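PDB 4R4X: pngf-ii from Elizabethkingia meningoseptica, which probably hydrolyses the amide link between N-glycans and asparagine, releasing the sugar chains from glycoproteins, as a peptide:N-glycosidase of the PNGase F family. Local coordinates for residues Q62-N67 with D178-S183; F185-V190 with S361-I366; D30-F35 with I53-N58. One frame throughout, in Å; residues are numbered along the deposited sequence.

Contact 1: residues Q62-N67 with D178-S183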
loop_
_atom_site.group_PDB
_atom_site.type_symbol
_atom_site.label_atom_id
_atom_site.label_comp_id
_atom_site.label_asym_id
_atom_site.label_seq_id
_atom_site.Cartn_x
_atom_site.Cartn_y
_atom_site.Cartn_z
ATOM N N GLN A 62 -25.039 -15.179 2.027
ATOM C CA GLN A 62 -24.617 -13.811 2.090
ATOM C C GLN A 62 -24.123 -13.417 0.703
ATOM O O GLN A 62 -23.297 -14.110 0.125
ATOM C CB GLN A 62 -23.493 -13.673 3.117
ATOM C CG GLN A 62 -23.229 -12.248 3.534
ATOM C CD GLN A 62 -24.297 -11.664 4.441
ATOM O OE1 GLN A 62 -25.056 -12.377 5.105
ATOM N NE2 GLN A 62 -24.340 -10.348 4.494
ATOM N N PHE A 63 -24.610 -12.296 0.200
ATOM C CA PHE A 63 -24.288 -11.813 -1.139
ATOM C C PHE A 63 -23.620 -10.460 -1.018
ATOM O O PHE A 63 -24.121 -9.602 -0.306
ATOM C CB PHE A 63 -25.566 -11.600 -1.962
ATOM C CG PHE A 63 -26.395 -12.828 -2.142
ATOM C CD1 PHE A 63 -27.341 -13.180 -1.199
ATOM C CD2 PHE A 63 -26.242 -13.632 -3.269
ATOM C CE1 PHE A 63 -28.123 -14.321 -1.380
ATOM C CE2 PHE A 63 -27.013 -14.772 -3.445
ATOM C CZ PHE A 63 -27.960 -15.118 -2.498
ATOM N N ALA A 64 -22.551 -10.258 -1.773
ATOM C CA ALA A 64 -21.857 -8.986 -1.830
ATOM C C ALA A 64 -21.888 -8.450 -3.256
ATOM O O ALA A 64 -21.458 -9.126 -4.181
ATOM C CB ALA A 64 -20.412 -9.143 -1.345
ATOM N N PHE A 65 -22.387 -7.230 -3.405
ATOM C CA PHE A 65 -22.494 -6.583 -4.698
ATOM C C PHE A 65 -21.240 -5.720 -4.817
ATOM O O PHE A 65 -21.093 -4.777 -4.082
ATOM C CB PHE A 65 -23.758 -5.725 -4.755
ATOM C CG PHE A 65 -25.039 -6.527 -4.749
ATOM C CD1 PHE A 65 -25.355 -7.367 -3.688
ATOM C CD2 PHE A 65 -25.938 -6.423 -5.805
ATOM C CE1 PHE A 65 -26.537 -8.104 -3.684
ATOM C CE2 PHE A 65 -27.121 -7.159 -5.802
ATOM C CZ PHE A 65 -27.417 -8.001 -4.738
ATOM N N LEU A 66 -20.336 -6.090 -5.703
ATOM C CA LEU A 66 -18.989 -5.494 -5.699
ATOM C C LEU A 66 -18.898 -4.336 -6.642
ATOM O O LEU A 66 -18.182 -3.345 -6.384
ATOM C CB LEU A 66 -17.951 -6.539 -6.080
ATOM C CG LEU A 66 -17.942 -7.772 -5.179
ATOM C CD1 LEU A 66 -16.806 -8.670 -5.608
ATOM C CD2 LEU A 66 -17.808 -7.377 -3.722
ATOM N N ASN A 67 -19.602 -4.469 -7.754
ATOM C CA ASN A 67 -19.652 -3.407 -8.751
ATOM C C ASN A 67 -20.924 -3.641 -9.560
ATOM O O ASN A 67 -21.732 -4.494 -9.179
ATOM C CB ASN A 67 -18.355 -3.388 -9.578
ATOM C CG ASN A 67 -18.013 -4.746 -10.179
ATOM O OD1 ASN A 67 -17.014 -5.374 -9.845
ATOM N ND2 ASN A 67 -18.817 -5.175 -11.102
ATOM N N ASP A 178 -12.321 -11.161 1.377
ATOM C CA ASP A 178 -11.158 -10.621 0.665
ATOM C C ASP A 178 -11.583 -9.843 -0.569
ATOM O O ASP A 178 -11.060 -8.755 -0.850
ATOM C CB ASP A 178 -10.213 -11.763 0.259
ATOM C CG ASP A 178 -8.900 -11.263 -0.333
ATOM O OD1 ASP A 178 -8.093 -10.636 0.399
ATOM O OD2 ASP A 178 -8.651 -11.531 -1.534
HETATM N N MSE A 179 -12.552 -10.391 -1.300
HETATM C CA MSE A 179 -13.032 -9.738 -2.523
HETATM C C MSE A 179 -13.783 -8.470 -2.199
HETATM O O MSE A 179 -13.644 -7.462 -2.913
HETATM C CB MSE A 179 -13.855 -10.702 -3.370
HETATM C CG MSE A 179 -12.890 -11.742 -3.939
HETATM SE SE MSE A 179 -13.862 -13.058 -5.022
HETATM C CE MSE A 179 -14.270 -11.901 -6.566
ATOM N N ILE A 180 -14.558 -8.471 -1.121
ATOM C CA ILE A 180 -15.193 -7.228 -0.655
ATOM C C ILE A 180 -14.112 -6.173 -0.352
ATOM O O ILE A 180 -14.203 -5.010 -0.813
ATOM C CB ILE A 180 -16.053 -7.441 0.612
ATOM C CG1 ILE A 180 -17.292 -8.285 0.306
ATOM C CG2 ILE A 180 -16.508 -6.098 1.210
ATOM C CD1 ILE A 180 -18.063 -8.690 1.541
ATOM N N TRP A 181 -13.091 -6.572 0.411
ATOM C CA TRP A 181 -11.983 -5.665 0.766
ATOM C C TRP A 181 -11.310 -5.069 -0.466
ATOM O O TRP A 181 -11.195 -3.826 -0.590
ATOM C CB TRP A 181 -10.967 -6.364 1.669
ATOM C CG TRP A 181 -9.685 -5.616 1.861
ATOM C CD1 TRP A 181 -9.530 -4.340 2.336
ATOM C CD2 TRP A 181 -8.374 -6.096 1.571
ATOM N NE1 TRP A 181 -8.190 -4.005 2.386
ATOM C CE2 TRP A 181 -7.459 -5.062 1.906
ATOM C CE3 TRP A 181 -7.877 -7.301 1.082
ATOM C CZ2 TRP A 181 -6.094 -5.204 1.755
ATOM C CZ3 TRP A 181 -6.531 -7.448 0.917
ATOM C CH2 TRP A 181 -5.636 -6.396 1.250
ATOM N N LYS A 182 -10.939 -5.929 -1.409
ATOM C CA LYS A 182 -10.237 -5.480 -2.614
ATOM C C LYS A 182 -11.100 -4.594 -3.519
ATOM O O LYS A 182 -10.566 -3.805 -4.292
ATOM C CB LYS A 182 -9.669 -6.665 -3.404
ATOM C CG LYS A 182 -8.401 -7.206 -2.775
ATOM C CD LYS A 182 -8.007 -8.562 -3.300
ATOM C CE LYS A 182 -6.748 -9.070 -2.600
ATOM N NZ LYS A 182 -6.576 -10.517 -2.898
ATOM N N SER A 183 -12.423 -4.695 -3.412
ATOM C CA SER A 183 -13.318 -3.865 -4.207
ATOM C C SER A 183 -13.355 -2.396 -3.727
ATOM O O SER A 183 -13.871 -1.510 -4.421
ATOM C CB SER A 183 -14.745 -4.454 -4.195
ATOM O OG SER A 183 -15.438 -4.144 -2.998
#
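Leu66 has CG anti to its own carbonyl carbon (chi1 -57°), and an extended chi2 of -176° sends CD1 to the Met179 side, while CD2, the other branch of CG, lies on Ile180. Ile180 likewise sets CG1 anti to its carbonyl carbon (chi1 -68°), which presents that branch to segment 62-67. Between them these two residues and Ala64 make most of the contact. The methyl CB of Ala64 points at the helix and rests on the CG1-CD1 arm of Ile180, 3.6 Å from CG1 and 3.7 Å from CD1. Further along, Leu66 CD2 lies over the backbone of the helix, 4.0 Å from Ile180 CA, and also reaches CG1 of the same isoleucine at 4.2 Å. Its other branch, CD1, is 4.2 Å from the terminal CE of selenomethionine Met179, but that side chain has a second conformer, so this touch is less certain. At Ser183, Leu66 CD2 also meets the hydroxyl, whose OG turns back to hydrogen-bond Ile180 O at 2.7 Å. Pro47 and Glu49 touch Ile180 as well, and Val72 touches Ala64 and Met179, placing helix 173-182 against strands 48-54, 59-65 and 70-76. No hydrogen bond joins the two segments. The end of strand 59-65 and the loop after it therefore meet the helix through aliphatic groups alone, apart from a hydroxyl already bonded to Ile180 O, and the attachment rests on close fit and the burial of apolar surface.

Contact 2: residues F185-V190 with S361-I366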
loop_
_atom_site.group_PDB
_atom_site.type_symbol
_atom_site.label_atom_id
_atom_site.label_comp_id
_atom_site.label_asym_id
_atom_site.label_seq_id
_atom_site.Cartn_x
_atom_site.Cartn_y
_atom_site.Cartn_z
ATOM N N PHE A 185 -10.773 -0.429 -3.231
ATOM C CA PHE A 185 -9.659 0.380 -3.696
ATOM C C PHE A 185 -9.130 -0.196 -4.976
ATOM O O PHE A 185 -9.588 -1.250 -5.418
ATOM C CB PHE A 185 -8.557 0.491 -2.630
ATOM C CG PHE A 185 -7.902 -0.818 -2.278
ATOM C CD1 PHE A 185 -8.497 -1.698 -1.377
ATOM C CD2 PHE A 185 -6.694 -1.179 -2.857
ATOM C CE1 PHE A 185 -7.875 -2.905 -1.050
ATOM C CE2 PHE A 185 -6.080 -2.386 -2.533
ATOM C CZ PHE A 185 -6.674 -3.241 -1.633
ATOM N N ILE A 186 -8.157 0.485 -5.571
ATOM C CA ILE A 186 -7.591 0.065 -6.842
ATOM C C ILE A 186 -6.206 -0.528 -6.648
ATOM O O ILE A 186 -5.328 0.123 -6.074
ATOM C CB ILE A 186 -7.477 1.256 -7.789
ATOM C CG1 ILE A 186 -8.876 1.809 -8.088
ATOM C CG2 ILE A 186 -6.767 0.867 -9.072
ATOM C CD1 ILE A 186 -8.873 3.195 -8.684
ATOM N N THR A 187 -6.003 -1.731 -7.178
ATOM C CA THR A 187 -4.684 -2.370 -7.191
ATOM C C THR A 187 -4.173 -2.319 -8.608
ATOM O O THR A 187 -4.907 -2.660 -9.546
ATOM C CB THR A 187 -4.755 -3.829 -6.698
ATOM O OG1 THR A 187 -5.182 -3.818 -5.345
ATOM C CG2 THR A 187 -3.396 -4.511 -6.758
ATOM N N ILE A 188 -2.943 -1.846 -8.753
ATOM C CA ILE A 188 -2.219 -1.887 -10.003
ATOM C C ILE A 188 -1.119 -2.950 -9.931
ATOM O O ILE A 188 -0.048 -2.695 -9.361
ATOM C CB ILE A 188 -1.577 -0.532 -10.315
ATOM C CG1 ILE A 188 -2.615 0.604 -10.247
ATOM C CG2 ILE A 188 -0.879 -0.578 -11.671
ATOM C CD1 ILE A 188 -3.631 0.577 -11.367
ATOM N N PRO A 189 -1.354 -4.128 -10.551
ATOM C CA PRO A 189 -0.337 -5.175 -10.536
ATOM C C PRO A 189 0.849 -4.787 -11.392
ATOM O O PRO A 189 0.668 -4.198 -12.470
ATOM C CB PRO A 189 -1.057 -6.404 -11.126
ATOM C CG PRO A 189 -2.445 -5.977 -11.462
ATOM C CD PRO A 189 -2.520 -4.485 -11.382
ATOM N N VAL A 190 2.053 -5.084 -10.912
ATOM C CA VAL A 190 3.256 -4.840 -11.685
ATOM C C VAL A 190 4.018 -6.142 -11.907
ATOM O O VAL A 190 4.135 -6.576 -13.049
ATOM C CB VAL A 190 4.168 -3.786 -11.017
ATOM C CG1 VAL A 190 5.340 -3.455 -11.918
ATOM C CG2 VAL A 190 3.380 -2.532 -10.711
ATOM N N SER A 361 7.522 -9.735 -5.842
ATOM C CA SER A 361 6.238 -9.276 -6.331
ATOM C C SER A 361 6.143 -7.790 -6.030
ATOM O O SER A 361 6.755 -7.316 -5.079
ATOM C CB SER A 361 5.087 -10.034 -5.662
ATOM O OG SER A 361 5.197 -11.433 -5.983
ATOM N N LEU A 362 5.387 -7.071 -6.846
ATOM C CA LEU A 362 5.238 -5.633 -6.716
ATOM C C LEU A 362 3.887 -5.168 -7.246
ATOM O O LEU A 362 3.468 -5.576 -8.350
ATOM C CB LEU A 362 6.336 -4.936 -7.501
ATOM C CG LEU A 362 6.307 -3.418 -7.542
ATOM C CD1 LEU A 362 6.639 -2.897 -6.163
ATOM C CD2 LEU A 362 7.299 -2.922 -8.585
ATOM N N GLU A 363 3.227 -4.300 -6.477
ATOM C CA GLU A 363 1.987 -3.658 -6.898
ATOM C C GLU A 363 1.896 -2.246 -6.324
ATOM O O GLU A 363 2.604 -1.895 -5.368
ATOM C CB GLU A 363 0.765 -4.509 -6.490
ATOM C CG GLU A 363 0.509 -4.585 -4.988
ATOM C CD GLU A 363 -0.606 -5.546 -4.595
ATOM O OE1 GLU A 363 -1.372 -5.220 -3.659
ATOM O OE2 GLU A 363 -0.734 -6.628 -5.216
ATOM N N LEU A 364 1.052 -1.437 -6.948
ATOM C CA LEU A 364 0.624 -0.163 -6.430
ATOM C C LEU A 364 -0.822 -0.243 -5.982
ATOM O O LEU A 364 -1.608 -1.036 -6.522
ATOM C CB LEU A 364 0.735 0.914 -7.511
ATOM C CG LEU A 364 2.034 1.101 -8.284
ATOM C CD1 LEU A 364 1.905 2.247 -9.284
ATOM C CD2 LEU A 364 3.183 1.381 -7.339
ATOM N N SER A 365 -1.194 0.557 -4.994
ATOM C CA SER A 365 -2.593 0.686 -4.622
ATOM C C SER A 365 -2.970 2.160 -4.472
ATOM O O SER A 365 -2.177 2.990 -3.961
ATOM C CB SER A 365 -2.907 -0.068 -3.330
ATOM O OG SER A 365 -2.190 0.444 -2.232
ATOM N N ILE A 366 -4.174 2.462 -4.938
ATOM C CA ILE A 366 -4.743 3.803 -4.923
ATOM C C ILE A 366 -6.042 3.772 -4.131
ATOM O O ILE A 366 -6.954 2.978 -4.424
ATOM C CB ILE A 366 -5.016 4.325 -6.342
ATOM C CG1 ILE A 366 -3.770 4.200 -7.212
ATOM C CG2 ILE A 366 -5.512 5.784 -6.292
ATOM C CD1 ILE A 366 -4.074 4.025 -8.677
#
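Val190 and Leu362 lie side by side and point the same way; CG1 of Val190, anti to the backbone N (chi1 -174°), is the branch that meets Leu362 CD2, at 3.9 Å. The next pair along, Ile188 and Leu364, meets at the roots of the side chains, CB to CB at 3.9 Å. Ile366 slants across both isoleucines of the partner strand: its CD1 is 4.0 Å from CG1 of Ile188 and 4.2 Å from CG2 of Ile186. These residues belong to an antiparallel ladder in which Ile186-Ile366 and Ile188-Leu364 are hydrogen-bonded pairs, while Thr187-Ser365 and Pro189-Glu363 are non-hydrogen-bonded ones. Strand 186-196 is the outermost strand of a four-stranded antiparallel sheet, with 358-367 next to it, in the part of the chain related to the N-terminal jelly-roll domain of PNGase F. The bond from Ile186 N to Ile366 O is nearly straight (174°), that from Val190 N to Leu362 O more bent (141°). On the face of Thr187 and Glu363 these two side chains cross at a slant, with Thr187 CG2 against the Glu363 carboxylate, 3.7 Å from CD. Ser365 CB meets the Phe185 ring obliquely, 4.0 Å from CD2, while the ring's edge faces Ile366 O and the ring stacks on His367. Ser365 OG turns elsewhere, hydrogen-bonding His367 and Arg329.

Contact 3: residues D30-F35 with I53-N58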
loop_
_atom_site.group_PDB
_atom_site.type_symbol
_atom_site.label_atom_id
_atom_site.label_comp_id
_atom_site.label_asym_id
_atom_site.label_seq_id
_atom_site.Cartn_x
_atom_site.Cartn_y
_atom_site.Cartn_z
ATOM N N ASP A 30 -41.059 -19.693 3.343
ATOM C CA ASP A 30 -40.030 -20.386 2.532
ATOM C C ASP A 30 -38.653 -19.694 2.498
ATOM O O ASP A 30 -37.629 -20.366 2.489
ATOM C CB ASP A 30 -40.495 -20.526 1.077
ATOM C CG ASP A 30 -41.793 -21.313 0.945
ATOM O OD1 ASP A 30 -41.843 -22.447 1.455
ATOM O OD2 ASP A 30 -42.747 -20.792 0.333
ATOM N N LYS A 31 -38.655 -18.365 2.456
ATOM C CA LYS A 31 -37.452 -17.554 2.223
ATOM C C LYS A 31 -37.537 -16.250 3.001
ATOM O O LYS A 31 -38.623 -15.682 3.113
ATOM C CB LYS A 31 -37.353 -17.157 0.747
ATOM C CG LYS A 31 -37.197 -18.289 -0.243
ATOM C CD LYS A 31 -35.745 -18.707 -0.349
ATOM C CE LYS A 31 -35.606 -20.124 -0.860
ATOM N NZ LYS A 31 -34.181 -20.302 -1.240
ATOM N N THR A 32 -36.406 -15.751 3.496
ATOM C CA THR A 32 -36.358 -14.357 3.953
ATOM C C THR A 32 -35.145 -13.614 3.410
ATOM O O THR A 32 -34.058 -14.189 3.228
ATOM C CB THR A 32 -36.509 -14.156 5.492
ATOM O OG1 THR A 32 -35.319 -13.627 6.104
ATOM C CG2 THR A 32 -36.929 -15.361 6.160
ATOM N N LEU A 33 -35.378 -12.343 3.115
ATOM C CA LEU A 33 -34.393 -11.451 2.528
ATOM C C LEU A 33 -34.145 -10.316 3.513
ATOM O O LEU A 33 -35.093 -9.758 4.048
ATOM C CB LEU A 33 -34.914 -10.919 1.190
ATOM C CG LEU A 33 -34.115 -9.756 0.604
ATOM C CD1 LEU A 33 -32.824 -10.315 0.075
ATOM C CD2 LEU A 33 -34.903 -9.038 -0.488
ATOM N N LEU A 34 -32.875 -10.024 3.794
ATOM C CA LEU A 34 -32.515 -8.949 4.687
ATOM C C LEU A 34 -31.641 -7.927 3.972
ATOM O O LEU A 34 -30.556 -8.239 3.449
ATOM C CB LEU A 34 -31.826 -9.496 5.944
ATOM C CG LEU A 34 -31.214 -8.466 6.899
ATOM C CD1 LEU A 34 -32.257 -7.506 7.471
ATOM C CD2 LEU A 34 -30.464 -9.192 8.014
ATOM N N PHE A 35 -32.140 -6.708 3.916
ATOM C CA PHE A 35 -31.415 -5.642 3.279
ATOM C C PHE A 35 -31.792 -4.302 3.914
ATOM O O PHE A 35 -32.006 -4.225 5.149
ATOM C CB PHE A 35 -31.517 -5.733 1.714
ATOM C CG PHE A 35 -32.909 -5.537 1.104
ATOM C CD1 PHE A 35 -34.071 -5.433 1.853
ATOM C CD2 PHE A 35 -33.030 -5.512 -0.285
ATOM C CE1 PHE A 35 -35.311 -5.275 1.226
ATOM C CE2 PHE A 35 -34.258 -5.365 -0.917
ATOM C CZ PHE A 35 -35.410 -5.225 -0.152
ATOM N N ILE A 53 -32.161 -16.317 3.604
ATOM C CA ILE A 53 -32.247 -17.565 4.331
ATOM C C ILE A 53 -33.280 -18.426 3.657
ATOM O O ILE A 53 -34.383 -17.967 3.425
ATOM C CB ILE A 53 -32.690 -17.341 5.785
ATOM C CG1 ILE A 53 -31.661 -16.460 6.487
ATOM C CG2 ILE A 53 -32.880 -18.685 6.482
ATOM C CD1 ILE A 53 -31.895 -16.235 7.963
ATOM N N ASN A 54 -32.896 -19.665 3.360
ATOM C CA ASN A 54 -33.783 -20.681 2.837
ATOM C C ASN A 54 -34.369 -21.391 4.041
ATOM O O ASN A 54 -33.641 -22.022 4.792
ATOM C CB ASN A 54 -32.994 -21.659 1.962
ATOM C CG ASN A 54 -33.865 -22.776 1.405
ATOM O OD1 ASN A 54 -34.933 -23.078 1.944
ATOM N ND2 ASN A 54 -33.413 -23.388 0.320
ATOM N N ARG A 55 -35.665 -21.228 4.263
ATOM C CA ARG A 55 -36.267 -21.710 5.502
ATOM C C ARG A 55 -36.497 -23.235 5.486
ATOM O O ARG A 55 -36.739 -23.823 6.530
ATOM C CB ARG A 55 -37.570 -20.969 5.780
ATOM C CG ARG A 55 -37.401 -19.490 6.083
ATOM C CD ARG A 55 -36.681 -19.239 7.411
ATOM N NE ARG A 55 -36.462 -17.810 7.639
ATOM C CZ ARG A 55 -35.747 -17.316 8.660
ATOM N NH1 ARG A 55 -35.216 -18.114 9.587
ATOM N NH2 ARG A 55 -35.609 -16.017 8.805
ATOM N N LYS A 56 -36.387 -23.864 4.315
ATOM C CA LYS A 56 -36.522 -25.337 4.203
ATOM C C LYS A 56 -35.339 -26.055 4.853
ATOM O O LYS A 56 -35.504 -27.076 5.507
ATOM C CB LYS A 56 -36.627 -25.775 2.733
ATOM C CG LYS A 56 -38.026 -25.809 2.122
ATOM C CD LYS A 56 -38.901 -24.602 2.463
ATOM C CE LYS A 56 -39.849 -24.915 3.622
ATOM N NZ LYS A 56 -40.379 -23.711 4.326
ATOM N N ASN A 57 -34.143 -25.510 4.675
ATOM C CA ASN A 57 -32.922 -26.160 5.160
ATOM C C ASN A 57 -32.013 -25.269 6.020
ATOM O O ASN A 57 -30.917 -25.668 6.407
ATOM C CB ASN A 57 -32.148 -26.802 3.987
ATOM C CG ASN A 57 -31.700 -25.810 2.902
ATOM O OD1 ASN A 57 -31.169 -26.232 1.880
ATOM N ND2 ASN A 57 -31.886 -24.524 3.101
ATOM N N ASN A 58 -32.490 -24.068 6.343
ATOM C CA ASN A 58 -31.682 -23.083 7.052
ATOM C C ASN A 58 -30.330 -22.758 6.399
ATOM O O ASN A 58 -29.389 -22.396 7.068
ATOM C CB ASN A 58 -31.540 -23.449 8.539
ATOM C CG ASN A 58 -32.823 -23.187 9.321
ATOM O OD1 ASN A 58 -33.779 -22.615 8.797
ATOM N ND2 ASN A 58 -32.854 -23.617 10.583
#
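The guanidinium of Arg55 has CG2 of Ile53 over one face, 3.7 Å above the plane and displaced toward the rim, and the methyl CG2 of Thr32 at its edge. That edge approach is too short in the model to interpret; Arg55 NH2 hydrogen-bonds Gln130 OE1. The other flat group, the amide of Asn54, carries the end of Lys31 over one face, where both CE and NZ stand, NZ 3.6 Å from Asn54 CG. Its OD1 accepts from Lys56 N at 2.9 Å, an Asx turn that bends the chain away just after the strand; CG anti to the backbone N (chi1 179°) helps place the amide there. Lys56, bent at chi2 and chi3, brings NZ within 3.5 Å of Asp30 OD1 in a long, weak salt bridge. The backbones between them run antiparallel. Thr32 and Ile53 form a hydrogen-bonded pair, Thr32 N to Ile53 O at 3.0 Å and Ile53 N to Thr32 O at 2.9 Å, and Arg55 N continues the ladder to Asp30 O at 2.8 Å, from above the carbonyl plane. The side chain of Lys31 comes to about 5 Å from the zinc ion bound by Glu52 and Asp159. Strand 31-36 lies between strand 23-27, where Thr32 touches Thr27, and strand 48-54, which the 55-58 turn joins to strand 59-65.

In the fold
Contacts 1 and 3 both belong to the N-terminal domain and reach neighbouring strands, 59-65 and 48-54, with centres about 21 Å apart. Contact 1 is buried and almost wholly apolar, without a hydrogen bond between its segments, whereas contact 3, far out from the centre of the chain and partly exposed, joins backbone bonds to charged and amide side chains near a strand end. Contact 2 also relies on a backbone ladder, but a longer one, partly buried and aliphatic on one face, in the PNGase F-like part near the chain centre. Helix 173-182 of contact 1 is followed after a short link by strand 186-196 of contact 2, joining the two parts; contacts 2 and 3 do not touch.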